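Local coordinates for cell wall surface anchor family protein (Streptococcus agalactiae serogroup V, PDB 3PF2), which forms the shaft of the type 1 pilus on the bacterial cell surface as its major, backbone pilin, here present as a C-terminal two-domain fragment that binds calcium, at residues T79-E82 and D86-N89; I93-E98 and L132-A137; Q236-K241 and F248-L253; K284-T289 and D312-N317. All blocks are in the same frame, centred on the assembly; numbering follows the deposited sequence.

Contact 1 (T79-E82 and D86-N89); sequences TIDE and DNQN
The amide of Asn87 and the carboxylate of Asp81 are the two flat groups of the contact; they come from opposite directions with their planes 81° apart. The amide meets the other segment at its nitrogen end. Its ND2 donates to the backbone O of Glu82 over 3.0 Å, and the N-H...O angle is 157°. That oxygen lies in the amide plane of Asn87. Seen from the acceptor, the donor is somewhat tilted from the carbonyl plane of Glu82. Asp81 OD2 stays 4.0 Å from Asn87 ND2. A water fills the role of go-between. It donates to Asp81 OD2 at 2.6 Å and accepts from Asn87 ND2 at 3.0 Å. The amide nitrogen thus has two partners, the carbonyl and the water.

The contact closes the connection between strands 78-81 and 90-95, which are antiparallel neighbours at one margin of a sheet in the Cna-B-like domain. Strand pairing is already over at this point: the nearest CA atoms, those of Glu82 and Asn89, are 8.0 Å apart. A side chain therefore spans the gap. Asn87 has CG between the backbone N and the carbonyl carbon, chi1 66°, and this carries its amide across to Glu82. The other end of the same amide is held too, because OD1 accepts from the backbone N of Thr84. Bonds at both OD1 and ND2 fix the rotation of the group. Asp81 and Glu82 are exposed to solvent, and Glu82 OE2 makes a long, weak ion pair with Arg74.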
loop_
_atom_site.group_PDB
_atom_site.type_symbol
_atom_site.label_atom_id
_atom_site.label_comp_id
_atom_site.label_asym_id
_atom_site.label_seq_id
_atom_site.Cartn_x
_atom_site.Cartn_y
_atom_site.Cartn_z
ATOM N N THR A 79 0.121 -9.209 22.640
ATOM C CA THR A 79 1.248 -8.277 22.586
ATOM C C THR A 79 1.757 -8.089 21.160
ATOM O O THR A 79 1.608 -8.965 20.300
ATOM C CB THR A 79 2.438 -8.721 23.484
ATOM O OG1 THR A 79 3.094 -9.849 22.896
ATOM C CG2 THR A 79 1.960 -9.080 24.890
ATOM N N ILE A 80 2.378 -6.945 20.923
ATOM C CA ILE A 80 2.900 -6.594 19.619
ATOM C C ILE A 80 4.420 -6.439 19.665
ATOM O O ILE A 80 4.963 -5.811 20.583
ATOM C CB ILE A 80 2.242 -5.276 19.138
ATOM C CG1 ILE A 80 0.789 -5.536 18.723
ATOM C CG2 ILE A 80 3.059 -4.618 18.019
ATOM C CD1 ILE A 80 -0.082 -4.280 18.742
ATOM N N ASP A 81 5.097 -7.022 18.676
ATOM C CA ASP A 81 6.500 -6.763 18.420
ATOM C C ASP A 81 6.569 -6.073 17.058
ATOM O O ASP A 81 6.296 -6.695 16.029
ATOM C CB ASP A 81 7.285 -8.080 18.423
ATOM C CG ASP A 81 8.782 -7.876 18.330
ATOM O OD1 ASP A 81 9.317 -6.945 18.975
ATOM O OD2 ASP A 81 9.435 -8.660 17.616
ATOM N N GLU A 82 6.900 -4.780 17.047
ATOM C CA GLU A 82 6.832 -3.988 15.809
ATOM C C GLU A 82 8.003 -4.247 14.861
ATOM O O GLU A 82 9.094 -4.606 15.304
ATOM C CB GLU A 82 6.740 -2.493 16.132
ATOM C CG GLU A 82 5.496 -2.108 16.893
ATOM C CD GLU A 82 5.693 -0.901 17.809
ATOM O OE1 GLU A 82 6.387 0.064 17.416
ATOM O OE2 GLU A 82 5.134 -0.920 18.928
ATOM N N ASP A 86 16.246 -4.175 12.542
ATOM C CA ASP A 86 16.910 -5.333 13.133
ATOM C C ASP A 86 16.161 -6.654 12.989
ATOM O O ASP A 86 16.784 -7.719 13.011
ATOM C CB ASP A 86 17.252 -5.081 14.602
ATOM C CG ASP A 86 18.534 -4.282 14.772
ATOM O OD1 ASP A 86 19.615 -4.716 14.273
ATOM O OD2 ASP A 86 18.455 -3.226 15.426
ATOM N N ASN A 87 14.836 -6.602 12.877
ATOM C CA ASN A 87 14.066 -7.829 12.652
ATOM C C ASN A 87 13.578 -7.983 11.203
ATOM O O ASN A 87 12.676 -8.781 10.926
ATOM C CB ASN A 87 12.920 -7.992 13.667
ATOM C CG ASN A 87 11.828 -6.931 13.523
ATOM O OD1 ASN A 87 11.616 -6.364 12.450
ATOM N ND2 ASN A 87 11.120 -6.679 14.608
ATOM N N GLN A 88 14.206 -7.229 10.299
ATOM C CA GLN A 88 13.906 -7.272 8.864
ATOM C C GLN A 88 12.441 -6.943 8.569
ATOM O O GLN A 88 11.774 -7.678 7.834
ATOM C CB GLN A 88 14.272 -8.635 8.258
ATOM C CG GLN A 88 15.762 -8.955 8.237
ATOM C CD GLN A 88 16.319 -9.267 9.615
ATOM O OE1 GLN A 88 15.793 -10.122 10.343
ATOM N NE2 GLN A 88 17.390 -8.577 9.982
ATOM N N ASN A 89 11.949 -5.854 9.160
ATOM C CA ASN A 89 10.608 -5.327 8.854
ATOM C C ASN A 89 9.476 -6.293 9.225
ATOM O O ASN A 89 8.463 -6.386 8.527
ATOM C CB ASN A 89 10.520 -4.924 7.364
ATOM C CG ASN A 89 9.612 -3.739 7.128
ATOM O OD1 ASN A 89 9.451 -2.890 8.004
ATOM N ND2 ASN A 89 9.034 -3.654 5.929
HETATM O O HOH W 1 11.959 -8.337 16.997
#

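Contact 2 (I93-E98 and L132-A137); sequences ITFKPE and LEIPVA
Leu132 meets Phe95 first, with both methyls against the far end of the ring. Its CD2 is 3.7 Å from Phe95 CZ, approaching obliquely, and its CD1 is 4.1 Å from Phe95 CE2. CG of Leu132 is anti to the backbone N, chi1 177°, which brings the forked end to the ring. Two residues on, Ile134 divides its branches between two partners. CD1 sits at the edge of the Phe95 ring, in its plane, 3.9 Å from CZ. CG2 meets Ile93 CD1 tip to tip at 3.6 Å.

These residues alternate along strand 132-137 and point inward. Strand 93-95 runs nearly antiparallel to it, at 153°, but belongs to the other sheet. The two axes come no closer than 11.6 Å, so side chains alone bridge the gap. This is the core of an Ig-like beta sandwich, the Cna-B-like domain of the pilin. Further along, Val136 also points inward, and it packs on Tyr59 and Phe53. Phe47, on the strand next to Phe95, meets the Phe95 ring edge-to-face. Leu132 also rests on Phe47, while Ile134 touches Ile49 of the same strand.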
loop_
_atom_site.group_PDB
_atom_site.type_symbol
_atom_site.label_atom_id
_atom_site.label_comp_id
_atom_site.label_asym_id
_atom_site.label_seq_id
_atom_site.Cartn_x
_atom_site.Cartn_y
_atom_site.Cartn_z
ATOM N N ILE A 93 2.541 -10.640 16.305
ATOM C CA ILE A 93 1.442 -10.435 17.246
ATOM C C ILE A 93 1.193 -11.738 17.999
ATOM O O ILE A 93 0.836 -12.756 17.410
ATOM C CB ILE A 93 0.148 -9.946 16.557
ATOM C CG1 ILE A 93 0.398 -8.601 15.858
ATOM C CG2 ILE A 93 -1.020 -9.861 17.565
ATOM C CD1 ILE A 93 -0.706 -8.198 14.934
ATOM N N THR A 94 1.390 -11.687 19.312
ATOM C CA THR A 94 1.320 -12.880 20.145
ATOM C C THR A 94 0.095 -12.811 21.037
ATOM O O THR A 94 -0.032 -11.910 21.874
ATOM C CB THR A 94 2.600 -13.021 21.007
ATOM O OG1 THR A 94 3.754 -12.976 20.164
ATOM C CG2 THR A 94 2.590 -14.324 21.806
ATOM N N PHE A 95 -0.823 -13.747 20.828
ATOM C CA PHE A 95 -2.001 -13.852 21.662
ATOM C C PHE A 95 -1.617 -14.653 22.893
ATOM O O PHE A 95 -0.919 -15.663 22.789
ATOM C CB PHE A 95 -3.188 -14.420 20.871
ATOM C CG PHE A 95 -3.694 -13.469 19.813
ATOM C CD1 PHE A 95 -3.023 -13.341 18.590
ATOM C CD2 PHE A 95 -4.819 -12.676 20.050
ATOM C CE1 PHE A 95 -3.467 -12.439 17.610
ATOM C CE2 PHE A 95 -5.276 -11.765 19.073
ATOM C CZ PHE A 95 -4.592 -11.650 17.853
ATOM N N LYS A 96 -2.011 -14.150 24.063
ATOM C CA LYS A 96 -1.489 -14.664 25.334
ATOM C C LYS A 96 -2.112 -16.009 25.665
ATOM O O LYS A 96 -3.324 -16.094 25.829
ATOM C CB LYS A 96 -1.787 -13.676 26.467
ATOM C CG LYS A 96 -1.133 -12.317 26.330
ATOM C CD LYS A 96 -1.111 -11.595 27.675
ATOM C CE LYS A 96 -0.306 -10.310 27.580
ATOM N NZ LYS A 96 0.153 -9.834 28.913
ATOM N N PRO A 97 -1.286 -17.074 25.755
ATOM C CA PRO A 97 -1.835 -18.389 26.108
ATOM C C PRO A 97 -2.612 -18.389 27.432
ATOM O O PRO A 97 -3.681 -19.015 27.509
ATOM C CB PRO A 97 -0.594 -19.276 26.185
ATOM C CG PRO A 97 0.363 -18.645 25.223
ATOM C CD PRO A 97 0.151 -17.158 25.430
ATOM N N GLU A 98 -2.109 -17.654 28.431
ATOM C CA GLU A 98 -2.807 -17.495 29.719
ATOM C C GLU A 98 -4.224 -16.933 29.542
ATOM O O GLU A 98 -5.064 -17.068 30.434
ATOM C CB GLU A 98 -2.027 -16.585 30.689
ATOM C CG GLU A 98 -0.497 -16.660 30.637
ATOM C CD GLU A 98 0.114 -15.654 29.654
ATOM O OE1 GLU A 98 0.112 -15.939 28.439
ATOM O OE2 GLU A 98 0.608 -14.587 30.096
ATOM N N LEU A 132 -11.328 -13.691 13.458
ATOM C CA LEU A 132 -10.311 -12.799 14.009
ATOM C C LEU A 132 -9.823 -11.848 12.924
ATOM O O LEU A 132 -9.343 -12.274 11.873
ATOM C CB LEU A 132 -9.131 -13.572 14.605
ATOM C CG LEU A 132 -7.968 -12.729 15.155
ATOM C CD1 LEU A 132 -8.401 -11.993 16.421
ATOM C CD2 LEU A 132 -6.717 -13.568 15.439
ATOM N N GLU A 133 -9.962 -10.554 13.204
ATOM C CA GLU A 133 -9.624 -9.500 12.256
ATOM C C GLU A 133 -8.584 -8.577 12.867
ATOM O O GLU A 133 -8.802 -8.012 13.937
ATOM C CB GLU A 133 -10.886 -8.731 11.869
ATOM C CG GLU A 133 -10.652 -7.454 11.066
ATOM C CD GLU A 133 -11.918 -6.621 10.920
ATOM O OE1 GLU A 133 -13.024 -7.057 11.328
ATOM O OE2 GLU A 133 -11.808 -5.509 10.356
ATOM N N ILE A 134 -7.453 -8.445 12.184
ATOM C CA ILE A 134 -6.350 -7.597 12.639
ATOM C C ILE A 134 -6.027 -6.550 11.578
ATOM O O ILE A 134 -5.374 -6.858 10.576
ATOM C CB ILE A 134 -5.057 -8.405 12.954
ATOM C CG1 ILE A 134 -5.343 -9.564 13.916
ATOM C CG2 ILE A 134 -3.946 -7.472 13.484
ATOM C CD1 ILE A 134 -4.141 -10.448 14.143
ATOM N N PRO A 135 -6.486 -5.306 11.784
ATOM C CA PRO A 135 -6.124 -4.239 10.847
ATOM C C PRO A 135 -4.714 -3.731 11.108
ATOM O O PRO A 135 -4.348 -3.480 12.262
ATOM C CB PRO A 135 -7.165 -3.138 11.122
ATOM C CG PRO A 135 -7.888 -3.529 12.369
ATOM C CD PRO A 135 -7.280 -4.807 12.918
ATOM N N VAL A 136 -3.911 -3.620 10.050
ATOM C CA VAL A 136 -2.541 -3.135 10.149
ATOM C C VAL A 136 -2.359 -1.939 9.219
ATOM O O VAL A 136 -2.453 -2.066 7.997
ATOM C CB VAL A 136 -1.499 -4.240 9.846
ATOM C CG1 VAL A 136 -0.073 -3.693 9.968
ATOM C CG2 VAL A 136 -1.692 -5.416 10.810
ATOM N N ALA A 137 -2.099 -0.779 9.807
ATOM C CA ALA A 137 -1.854 0.429 9.026
ATOM C C ALA A 137 -0.461 0.424 8.406
ATOM O O ALA A 137 0.521 0.018 9.044
ATOM C CB ALA A 137 -2.066 1.664 9.895
#

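Contact 3 (Q236-K241 and F248-L253)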
loop_
_atom_site.group_PDB
_atom_site.type_symbol
_atom_site.label_atom_id
_atom_site.label_comp_id
_atom_site.label_asym_id
_atom_site.label_seq_id
_atom_site.Cartn_x
_atom_site.Cartn_y
_atom_site.Cartn_z
ATOM N N GLN A 236 2.360 21.386 1.420
ATOM C CA GLN A 236 2.339 22.362 0.333
ATOM C C GLN A 236 2.107 21.679 -1.021
ATOM O O GLN A 236 2.399 20.495 -1.162
ATOM C CB GLN A 236 3.648 23.173 0.317
ATOM C CG GLN A 236 3.876 24.050 1.568
ATOM C CD GLN A 236 2.714 24.987 1.859
ATOM O OE1 GLN A 236 2.084 24.897 2.912
ATOM N NE2 GLN A 236 2.423 25.888 0.930
ATOM N N PRO A 237 1.575 22.425 -2.013
ATOM C CA PRO A 237 1.305 21.790 -3.314
ATOM C C PRO A 237 2.587 21.307 -3.996
ATOM O O PRO A 237 3.653 21.928 -3.839
ATOM C CB PRO A 237 0.649 22.912 -4.131
ATOM C CG PRO A 237 0.200 23.935 -3.114
ATOM C CD PRO A 237 1.196 23.852 -2.013
ATOM N N ILE A 238 2.486 20.206 -4.738
ATOM C CA ILE A 238 3.624 19.692 -5.512
ATOM C C ILE A 238 3.803 20.536 -6.770
ATOM O O ILE A 238 2.864 20.735 -7.539
ATOM C CB ILE A 238 3.457 18.191 -5.860
ATOM C CG1 ILE A 238 3.634 17.338 -4.599
ATOM C CG2 ILE A 238 4.472 17.752 -6.951
ATOM C CD1 ILE A 238 3.270 15.892 -4.731
ATOM N N LYS A 239 5.017 21.042 -6.959
ATOM C CA LYS A 239 5.352 21.837 -8.137
ATOM C C LYS A 239 6.632 21.260 -8.716
ATOM O O LYS A 239 7.597 21.057 -7.992
ATOM C CB LYS A 239 5.526 23.322 -7.777
ATOM C CG LYS A 239 4.327 23.910 -7.047
ATOM C CD LYS A 239 4.525 25.373 -6.684
ATOM C CE LYS A 239 3.199 26.041 -6.328
ATOM N NZ LYS A 239 2.570 25.475 -5.097
ATOM N N LEU A 240 6.617 20.977 -10.015
ATOM C CA LEU A 240 7.721 20.305 -10.700
ATOM C C LEU A 240 8.391 21.248 -11.694
ATOM O O LEU A 240 7.830 22.289 -12.034
ATOM C CB LEU A 240 7.212 19.052 -11.422
ATOM C CG LEU A 240 6.431 18.038 -10.576
ATOM C CD1 LEU A 240 5.891 16.914 -11.457
ATOM C CD2 LEU A 240 7.309 17.472 -9.472
ATOM N N LYS A 241 9.585 20.878 -12.153
ATOM C CA LYS A 241 10.399 21.745 -13.002
ATOM C C LYS A 241 11.123 20.898 -14.048
ATOM O O LYS A 241 11.581 19.799 -13.747
ATOM C CB LYS A 241 11.399 22.483 -12.095
ATOM C CG LYS A 241 12.511 23.278 -12.722
ATOM C CD LYS A 241 13.425 23.867 -11.627
ATOM C CE LYS A 241 14.618 22.953 -11.309
ATOM N NZ LYS A 241 15.232 23.223 -9.967
ATOM N N PHE A 248 11.826 15.674 -16.619
ATOM C CA PHE A 248 11.404 15.620 -15.236
ATOM C C PHE A 248 10.475 14.434 -15.042
ATOM O O PHE A 248 10.059 13.809 -16.021
ATOM C CB PHE A 248 10.789 16.942 -14.744
ATOM C CG PHE A 248 9.523 17.364 -15.453
ATOM C CD1 PHE A 248 8.285 17.195 -14.826
ATOM C CD2 PHE A 248 9.560 17.985 -16.699
ATOM C CE1 PHE A 248 7.110 17.621 -15.429
ATOM C CE2 PHE A 248 8.382 18.410 -17.330
ATOM C CZ PHE A 248 7.150 18.230 -16.685
ATOM N N GLU A 249 10.184 14.123 -13.785
ATOM C CA GLU A 249 9.417 12.920 -13.440
ATOM C C GLU A 249 8.601 13.145 -12.180
ATOM O O GLU A 249 8.885 14.052 -11.399
ATOM C CB GLU A 249 10.366 11.736 -13.188
ATOM C CG GLU A 249 11.249 11.346 -14.376
ATOM C CD GLU A 249 12.151 10.178 -14.074
ATOM O OE1 GLU A 249 12.233 9.767 -12.889
ATOM O OE2 GLU A 249 12.775 9.671 -15.034
ATOM N N ILE A 250 7.571 12.318 -11.986
ATOM C CA ILE A 250 6.906 12.231 -10.692
ATOM C C ILE A 250 6.811 10.746 -10.349
ATOM O O ILE A 250 6.421 9.931 -11.194
ATOM C CB ILE A 250 5.518 12.942 -10.686
ATOM C CG1 ILE A 250 4.857 12.879 -9.298
ATOM C CG2 ILE A 250 4.583 12.346 -11.747
ATOM C CD1 ILE A 250 5.574 13.695 -8.220
ATOM N N LYS A 251 7.172 10.401 -9.117
ATOM C CA LYS A 251 7.176 9.005 -8.680
ATOM C C LYS A 251 6.229 8.804 -7.509
ATOM O O LYS A 251 6.251 9.563 -6.536
ATOM C CB LYS A 251 8.589 8.545 -8.291
ATOM C CG LYS A 251 9.626 8.725 -9.400
ATOM C CD LYS A 251 10.983 8.138 -9.037
ATOM C CE LYS A 251 10.969 6.622 -9.167
ATOM N NZ LYS A 251 12.345 6.018 -9.187
ATOM N N GLY A 252 5.381 7.791 -7.621
ATOM C CA GLY A 252 4.572 7.377 -6.485
ATOM C C GLY A 252 3.147 7.888 -6.449
ATOM O O GLY A 252 2.618 8.171 -5.379
ATOM N N LEU A 253 2.518 8.032 -7.612
ATOM C CA LEU A 253 1.097 8.352 -7.655
ATOM C C LEU A 253 0.210 7.128 -7.863
ATOM O O LEU A 253 0.539 6.232 -8.646
ATOM C CB LEU A 253 0.794 9.363 -8.765
ATOM C CG LEU A 253 1.576 10.670 -8.700
ATOM C CD1 LEU A 253 1.289 11.451 -9.990
ATOM C CD2 LEU A 253 1.236 11.503 -7.447
#
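The backbone O of Lys241 is the polar atom that comes nearest to the other segment. It lies 3.1 Å from Phe248 CB and 3.6 Å from Phe248 CG, and it approaches the ring obliquely. No hydrogen bond joins the two segments; most of the remaining contact is between apolar side chains. Phe248 has CG between its backbone N and carbonyl carbon, chi1 63°, which brings the ring against Leu240. There Leu240 CB lies oblique to the ring, 4.0 Å from Phe248 CD1.

Leu240 lies at the middle of the contact. Its CD1 reaches Ile250 CB at 4.1 Å and is equally far, 4.1 Å, from the backbone O of Glu249. The Leu240 and Ile250 side chains cross at about a right angle. A looser touch follows, Ile238 CG2 to Ile250 CD1 at 4.4 Å. Ile238, Leu240, Phe248 and Ile250 are all buried. Glu249 instead points away, and its carboxylate binds Tyr295 OH through OE1 and Arg185 through OE2.

The axes of strands 239-241 and 248-253 come within 7.3 Å at their closest, with their N-to-C directions 146° apart. They belong to different sheets of the prealbumin-like domain. Gly252 and Leu253 both face Gly182, which makes a G1 beta bulge in the second strand. Strand 239-241 is outermost in its sheet, and Leu240 pairs through its backbone with Phe202 of strand 201-206. Strand 247-253 pairs antiparallel with strand 178-190, from which Phe186 stacks on the Phe248 ring, and Leu270 of strand 266-274 touches the same side chain.

Contact 4 (K284-T289 and D312-N317)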
loop_
_atom_site.group_PDB
_atom_site.type_symbol
_atom_site.label_atom_id
_atom_site.label_comp_id
_atom_site.label_asym_id
_atom_site.label_seq_id
_atom_site.Cartn_x
_atom_site.Cartn_y
_atom_site.Cartn_z
ATOM N N LYS A 284 -4.006 26.257 -21.345
ATOM C CA LYS A 284 -4.693 24.983 -21.099
ATOM C C LYS A 284 -3.794 24.072 -20.287
ATOM O O LYS A 284 -2.588 24.019 -20.513
ATOM C CB LYS A 284 -5.078 24.310 -22.416
ATOM C CG LYS A 284 -6.066 25.109 -23.283
ATOM C CD LYS A 284 -7.498 24.938 -22.775
ATOM C CE LYS A 284 -8.508 25.039 -23.920
ATOM N NZ LYS A 284 -8.801 26.458 -24.261
ATOM N N GLU A 285 -4.397 23.350 -19.343
ATOM C CA GLU A 285 -3.668 22.380 -18.531
ATOM C C GLU A 285 -3.348 21.146 -19.365
ATOM O O GLU A 285 -3.996 20.883 -20.389
ATOM C CB GLU A 285 -4.464 22.029 -17.269
ATOM C CG GLU A 285 -4.649 23.261 -16.364
ATOM C CD GLU A 285 -5.384 23.019 -15.060
ATOM O OE1 GLU A 285 -6.112 22.012 -14.938
ATOM O OE2 GLU A 285 -5.250 23.880 -14.147
ATOM N N ILE A 286 -2.339 20.409 -18.926
ATOM C CA ILE A 286 -1.808 19.252 -19.643
ATOM C C ILE A 286 -2.192 17.990 -18.884
ATOM O O ILE A 286 -1.845 17.846 -17.714
ATOM C CB ILE A 286 -0.264 19.318 -19.695
ATOM C CG1 ILE A 286 0.190 20.606 -20.406
ATOM C CG2 ILE A 286 0.317 18.033 -20.337
ATOM C CD1 ILE A 286 1.394 21.243 -19.784
ATOM N N GLU A 287 -2.896 17.081 -19.544
ATOM C CA GLU A 287 -3.273 15.824 -18.903
ATOM C C GLU A 287 -2.199 14.769 -19.124
ATOM O O GLU A 287 -1.491 14.789 -20.130
ATOM C CB GLU A 287 -4.633 15.339 -19.418
ATOM C CG GLU A 287 -5.787 16.237 -18.989
ATOM C CD GLU A 287 -7.168 15.655 -19.278
ATOM O OE1 GLU A 287 -7.271 14.562 -19.884
ATOM O OE2 GLU A 287 -8.159 16.307 -18.875
ATOM N N PHE A 288 -2.053 13.858 -18.163
ATOM C CA PHE A 288 -1.255 12.652 -18.381
ATOM C C PHE A 288 -1.862 11.503 -17.614
ATOM O O PHE A 288 -2.697 11.722 -16.748
ATOM C CB PHE A 288 0.218 12.848 -17.979
ATOM C CG PHE A 288 0.452 13.068 -16.508
ATOM C CD1 PHE A 288 0.802 11.993 -15.661
ATOM C CD2 PHE A 288 0.388 14.346 -15.963
ATOM C CE1 PHE A 288 1.067 12.193 -14.292
ATOM C CE2 PHE A 288 0.642 14.564 -14.592
ATOM C CZ PHE A 288 0.993 13.493 -13.757
ATOM N N THR A 289 -1.458 10.277 -17.940
ATOM C CA THR A 289 -1.962 9.133 -17.189
ATOM C C THR A 289 -0.834 8.349 -16.545
ATOM O O THR A 289 0.254 8.227 -17.108
ATOM C CB THR A 289 -2.808 8.184 -18.039
ATOM O OG1 THR A 289 -2.061 7.788 -19.188
ATOM C CG2 THR A 289 -4.104 8.852 -18.494
ATOM N N ASP A 312 6.159 11.524 -21.835
ATOM C CA ASP A 312 5.281 12.399 -22.610
ATOM C C ASP A 312 6.062 13.641 -22.973
ATOM O O ASP A 312 6.711 14.246 -22.110
ATOM C CB ASP A 312 4.070 12.835 -21.796
ATOM C CG ASP A 312 2.956 11.799 -21.765
ATOM O OD1 ASP A 312 3.125 10.680 -22.290
ATOM O OD2 ASP A 312 1.906 12.127 -21.185
ATOM N N THR A 313 5.950 14.058 -24.229
ATOM C CA THR A 313 6.522 15.326 -24.644
ATOM C C THR A 313 5.529 16.437 -24.316
ATOM O O THR A 313 4.339 16.305 -24.570
ATOM C CB THR A 313 6.842 15.317 -26.152
ATOM O OG1 THR A 313 7.963 14.466 -26.378
ATOM C CG2 THR A 313 7.210 16.706 -26.645
ATOM N N ILE A 314 6.027 17.519 -23.730
ATOM C CA ILE A 314 5.223 18.717 -23.528
ATOM C C ILE A 314 5.842 19.799 -24.395
ATOM O O ILE A 314 7.031 20.089 -24.246
ATOM C CB ILE A 314 5.243 19.158 -22.063
ATOM C CG1 ILE A 314 4.646 18.062 -21.165
ATOM C CG2 ILE A 314 4.465 20.475 -21.899
ATOM C CD1 ILE A 314 4.874 18.302 -19.679
ATOM N N LYS A 315 5.049 20.374 -25.297
ATOM C CA LYS A 315 5.541 21.422 -26.208
ATOM C C LYS A 315 5.336 22.837 -25.653
ATOM O O LYS A 315 4.342 23.114 -24.978
ATOM C CB LYS A 315 4.819 21.341 -27.560
ATOM C CG LYS A 315 4.982 20.040 -28.353
ATOM C CD LYS A 315 4.117 20.133 -29.632
ATOM C CE LYS A 315 3.257 18.895 -29.883
ATOM N NZ LYS A 315 3.691 18.068 -31.060
ATOM N N ASN A 316 6.274 23.730 -25.964
ATOM C CA ASN A 316 6.121 25.146 -25.652
ATOM C C ASN A 316 6.187 25.988 -26.917
ATOM O O ASN A 316 6.903 25.640 -27.856
ATOM C CB ASN A 316 7.198 25.592 -24.684
ATOM C CG ASN A 316 6.961 25.093 -23.281
ATOM O OD1 ASN A 316 6.428 25.829 -22.458
ATOM N N ASN A 317 5.426 27.077 -26.943
ATOM C CA ASN A 317 5.446 28.003 -28.083
ATOM C C ASN A 317 6.254 29.255 -27.756
ATOM O O ASN A 317 6.167 29.777 -26.639
ATOM C CB ASN A 317 4.028 28.379 -28.510
ATOM C CG ASN A 317 3.249 27.196 -29.061
ATOM O OD1 ASN A 317 2.228 26.796 -28.502
ATOM N ND2 ASN A 317 3.732 26.624 -30.139
HETATM O O HOH W 2 1.432 14.847 -20.830
HETATM O O HOH W 3 0.161 10.207 -20.325
#
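Ile286 and Ile314 make the apolar part of the contact, with Ile286 CD1 3.8 Å from Ile314 CG2. The two side chains cross obliquely. The polar part gathers on one oxygen, Asp312 OD2. One water donates both to Asp312 OD2 and to the backbone O of Glu287. A second water donates to Asp312 OD2 and accepts from the backbone N of Thr289. The carboxylate thus reaches two backbone groups of strand 286-289 through water. Asp312 OD2 also lies 3.7 Å from Phe288 CB.

In the next shell, Lys184 forms a salt bridge with Asp312 OD1, so both carboxylate oxygens are engaged. This would be expected to favour the charged form. Phe288 has CG between the backbone N and the carbonyl carbon, chi1 66°, and its ring leads away from Asp312 to meet Phe186 edge-to-face. Ile314 packs on Phe186 as well.

The strand axes approach to 9.6 Å and are almost exactly antiparallel, at 177°, yet each strand pairs elsewhere: 286-290 with 266-274, and 312-316 in parallel with 178-190. Asn316 CG, beyond Ile314 in the same segment, is covalently joined to Lys188 NZ. Such an intramolecular Lys-Asn isopeptide bond is characteristic of Ig-like domains of Gram-positive pilins.

How the contacts relate
Contacts 1 and 2 lie in the Cna-B-like domain, and contacts 3 and 4 towards the C-terminal end of the fragment. Contact 1 is at the surface and polar, closing a strand connection. Contacts 2 and 3 are buried and mainly apolar. Contact 4 is partly buried and mixes an apolar pair with water bridges. Contacts 2, 3 and 4 each join strands of separate sheets, and contacts 3 and 4 span the same two. Strands 78-81 and 90-95 tie contacts 1 and 2 together, with Thr79 N 2.8 Å from Thr94 O, a probable hydrogen bond. Contacts 3 and 4 share one core: Phe248 CZ is 3.8 Å from Ile314 CD1. Contacts 2 and 3 have centres about 38 Å apart.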